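Local coordinates for protein XRE family transcriptional regulator (Pseudomonas putida, PDB 6F8S) that probably binds DNA through a helix-turn-helix domain and acts as the antitoxin partner of a putative killer protein, with which it forms a complex, at residues Pro8-Glu13 with Asn42-Glu47. Sequence-based numbering, arbitrary orientation.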
ATOM      1  N   PRO C   8      -0.192 -13.985  -7.579  1.00 55.01           N
ATOM      2  CA  PRO C   8      -0.759 -13.122  -6.549  1.00 50.52           C
ATOM      3  C   PRO C   8      -0.768 -13.856  -5.212  1.00 48.58           C
ATOM      4  O   PRO C   8      -1.133 -15.016  -5.168  1.00 50.73           O
ATOM      5  CB  PRO C   8      -2.186 -12.842  -7.059  1.00 51.71           C
ATOM      6  CG  PRO C   8      -2.194 -13.327  -8.515  1.00 56.25           C
ATOM      7  CD  PRO C   8      -1.205 -14.445  -8.544  1.00 52.44           C
ATOM      8  N   ILE C   9      -0.374 -13.191  -4.136  1.00 53.55           N
ATOM      9  CA  ILE C   9      -0.364 -13.822  -2.827  1.00 50.16           C
ATOM     10  C   ILE C   9      -1.428 -13.200  -1.917  1.00 48.07           C
ATOM     11  O   ILE C   9      -1.322 -12.059  -1.465  1.00 50.51           O
ATOM     12  CB  ILE C   9       1.037 -13.728  -2.204  1.00 47.85           C
ATOM     13  CG1 ILE C   9       1.995 -14.563  -3.076  1.00 55.97           C
ATOM     14  CG2 ILE C   9       1.018 -14.191  -0.754  1.00 44.50           C
ATOM     15  CD1 ILE C   9       3.447 -14.495  -2.663  1.00 53.51           C
ATOM     16  N   HIS C  10      -2.486 -13.958  -1.693  1.00 51.53           N
ATOM     17  CA  HIS C  10      -3.586 -13.482  -0.899  1.00 52.00           C
ATOM     18  C   HIS C  10      -3.121 -13.398   0.554  1.00 53.98           C
ATOM     19  O   HIS C  10      -2.408 -14.287   1.014  1.00 50.01           O
ATOM     20  CB  HIS C  10      -4.787 -14.413  -1.069  1.00 51.13           C
ATOM     21  CG  HIS C  10      -6.054 -13.866  -0.485  1.00 60.49           C
ATOM     22  ND1 HIS C  10      -6.315 -13.884   0.871  1.00 55.59           N
ATOM     23  CD2 HIS C  10      -7.126 -13.287  -1.074  1.00 59.61           C
ATOM     24  CE1 HIS C  10      -7.500 -13.340   1.087  1.00 58.68           C
ATOM     25  NE2 HIS C  10      -8.016 -12.973  -0.063  1.00 58.50           N
ATOM     26  N   PRO C  11      -3.484 -12.309   1.266  1.00 54.06           N
ATOM     27  CA  PRO C  11      -3.102 -12.134   2.677  1.00 51.78           C
ATOM     28  C   PRO C  11      -3.583 -13.284   3.548  1.00 54.79           C
ATOM     29  O   PRO C  11      -3.024 -13.542   4.625  1.00 55.46           O
ATOM     30  CB  PRO C  11      -3.797 -10.810   3.086  1.00 52.09           C
ATOM     31  CG  PRO C  11      -4.740 -10.469   1.962  1.00 52.36           C
ATOM     32  CD  PRO C  11      -4.121 -11.092   0.727  1.00 51.65           C
ATOM     33  N   GLY C  12      -4.634 -13.956   3.083  1.00 50.17           N
ATOM     34  CA  GLY C  12      -5.109 -15.174   3.713  1.00 50.13           C
ATOM     35  C   GLY C  12      -4.049 -16.258   3.727  1.00 55.55           C
ATOM     36  O   GLY C  12      -3.963 -17.038   4.688  1.00 58.75           O
ATOM     37  N   GLU C  13      -3.235 -16.320   2.671  1.00 54.95           N
ATOM     38  CA  GLU C  13      -2.148 -17.297   2.638  1.00 54.12           C
ATOM     39  C   GLU C  13      -1.118 -17.001   3.744  1.00 53.95           C
ATOM     40  O   GLU C  13      -0.614 -17.918   4.390  1.00 51.93           O
ATOM     41  CB  GLU C  13      -1.467 -17.325   1.267  1.00 52.89           C
ATOM     42  CG  GLU C  13      -0.206 -18.182   1.221  1.00 58.63           C
ATOM     43  CD  GLU C  13       0.362 -18.359  -0.187  1.00 61.71           C
ATOM     44  OE1 GLU C  13      -0.416 -18.270  -1.169  1.00 60.07           O
ATOM     45  OE2 GLU C  13       1.594 -18.590  -0.309  1.00 58.93           O
ATOM     46  N   ASN C  42     -12.715 -17.127   8.240  1.00 83.41           N
ATOM     47  CA  ASN C  42     -12.721 -18.178   7.210  1.00 81.53           C
ATOM     48  C   ASN C  42     -12.524 -17.639   5.803  1.00 76.71           C
ATOM     49  O   ASN C  42     -11.601 -18.047   5.103  1.00 74.52           O
ATOM     50  CB  ASN C  42     -14.024 -18.967   7.248  1.00 80.24           C
ATOM     51  CG  ASN C  42     -14.059 -19.955   8.370  1.00 85.56           C
ATOM     52  OD1 ASN C  42     -13.028 -20.520   8.730  1.00 87.40           O
ATOM     53  ND2 ASN C  42     -15.245 -20.176   8.938  1.00 90.89           N
ATOM     54  N   ASN C  43     -13.417 -16.734   5.409  1.00 81.43           N
ATOM     55  CA  ASN C  43     -13.327 -15.970   4.169  1.00 83.41           C
ATOM     56  C   ASN C  43     -11.898 -15.613   3.790  1.00 79.03           C
ATOM     57  O   ASN C  43     -11.497 -15.721   2.634  1.00 76.03           O
ATOM     58  CB  ASN C  43     -14.132 -14.675   4.299  1.00 86.13           C
ATOM     59  CG  ASN C  43     -15.337 -14.635   3.384  1.00 89.95           C
ATOM     60  OD1 ASN C  43     -15.655 -15.611   2.697  1.00 96.54           O
ATOM     61  ND2 ASN C  43     -16.022 -13.495   3.372  1.00 90.34           N
ATOM     62  N   ILE C  44     -11.142 -15.172   4.789  1.00 70.53           N
ATOM     63  CA  ILE C  44      -9.766 -14.759   4.597  1.00 65.28           C
ATOM     64  C   ILE C  44      -8.855 -15.981   4.532  1.00 64.02           C
ATOM     65  O   ILE C  44      -8.068 -16.123   3.603  1.00 64.28           O
ATOM     66  CB  ILE C  44      -9.312 -13.817   5.733  1.00 64.87           C
ATOM     67  CG1 ILE C  44     -10.240 -12.604   5.800  1.00 57.47           C
ATOM     68  CG2 ILE C  44      -7.853 -13.422   5.555  1.00 54.67           C
ATOM     69  CD1 ILE C  44      -9.892 -11.622   6.880  1.00 55.66           C
ATOM     70  N   LEU C  45      -8.967 -16.868   5.513  1.00 62.65           N
ATOM     71  CA  LEU C  45      -8.123 -18.050   5.549  1.00 63.66           C
ATOM     72  C   LEU C  45      -8.311 -18.927   4.301  1.00 65.24           C
ATOM     73  O   LEU C  45      -7.359 -19.544   3.796  1.00 65.07           O
ATOM     74  CB  LEU C  45      -8.412 -18.851   6.817  1.00 65.68           C
ATOM     75  CG  LEU C  45      -7.790 -18.292   8.097  1.00 63.32           C
ATOM     76  CD1 LEU C  45      -8.280 -19.040   9.319  1.00 62.85           C
ATOM     77  CD2 LEU C  45      -6.277 -18.372   8.002  1.00 57.82           C
ATOM     78  N   ARG C  46      -9.532 -18.974   3.785  1.00 69.71           N
ATOM     79  CA  ARG C  46      -9.782 -19.793   2.609  1.00 70.79           C
ATOM     80  C   ARG C  46      -9.582 -18.957   1.357  1.00 71.44           C
ATOM     81  O   ARG C  46      -9.878 -19.400   0.248  1.00 73.76           O
ATOM     82  CB  ARG C  46     -11.186 -20.394   2.647  1.00 71.08           C
ATOM     83  CG  ARG C  46     -12.280 -19.418   2.269  1.00 78.51           C
ATOM     84  N   GLU C  47      -9.056 -17.747   1.557  1.00 67.75           N
ATOM     85  CA  GLU C  47      -8.751 -16.801   0.483  1.00 64.21           C
ATOM     86  C   GLU C  47      -9.975 -16.482  -0.372  1.00 65.05           C
ATOM     87  O   GLU C  47      -9.863 -16.268  -1.574  1.00 63.31           O
ATOM     88  CB  GLU C  47      -7.614 -17.323  -0.399  1.00 61.08           C
ATOM     89  CG  GLU C  47      -6.307 -17.579   0.347  1.00 62.33           C
ATOM     90  CD  GLU C  47      -5.188 -18.072  -0.570  1.00 62.05           C
ATOM     91  OE1 GLU C  47      -5.145 -17.669  -1.759  1.00 61.46           O
ATOM     92  OE2 GLU C  47      -4.350 -18.879  -0.109  1.00 63.93           O
TER
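A buried packing contact joins H10 and G12, at the N-terminal end of helix 11-23, to I44 and E47, at the C-terminal end of helix 38-45 and just beyond it. It lies close to the centre of the chain. It is made by van der Waals and weak C-H contacts. E47 CA sits over one face of the H10 imidazole, a CH-pi contact of 3.8 Å from E47 CA to the centroid of the H10 ring, 12° off the ring normal. P11 CD lies against the opposite face, nearer the rim. The ring is also held by its nitrogens. H10 is the N-cap of helix 11-23, and its ND1 accepts from G12 N at 2.8 Å. With CG anti to the backbone N (chi1 -169°), the ring lies beside the carbonyl carbon, where ND1 meets G12 N. H10 NE2 makes a weak hydrogen bond with G49 O, and F77 meets the ring edge-to-face.

G12 brings the backbones together: its CA is 4.6 Å from L45 CA. G12 CA makes a C-H...O contact of 3.1 Å with I44 O, which also accepts from E47 N. I44 CG2 touches G12 CA from the same helix end at 3.7 Å.

The extended side chain of E47 runs back past H10, its carboxylate 16° from the plane of the ring. E47 OE1 lies 3.3 Å from H10 CB. E47 OE2 comes near the E13 carboxylate, but R16 forms a salt bridge with E47. E13 is paired with R7 of its own chain and with R37 of the Putative Killer protein chain. These arginines would offset the like charges.

E47, with positive phi, is the C-prime residue of a Schellman motif ending helix 38-45. The histidine N-cap of helix 11-23 thus packs on this C-prime residue within the helical bundle of this helix-turn-helix protein.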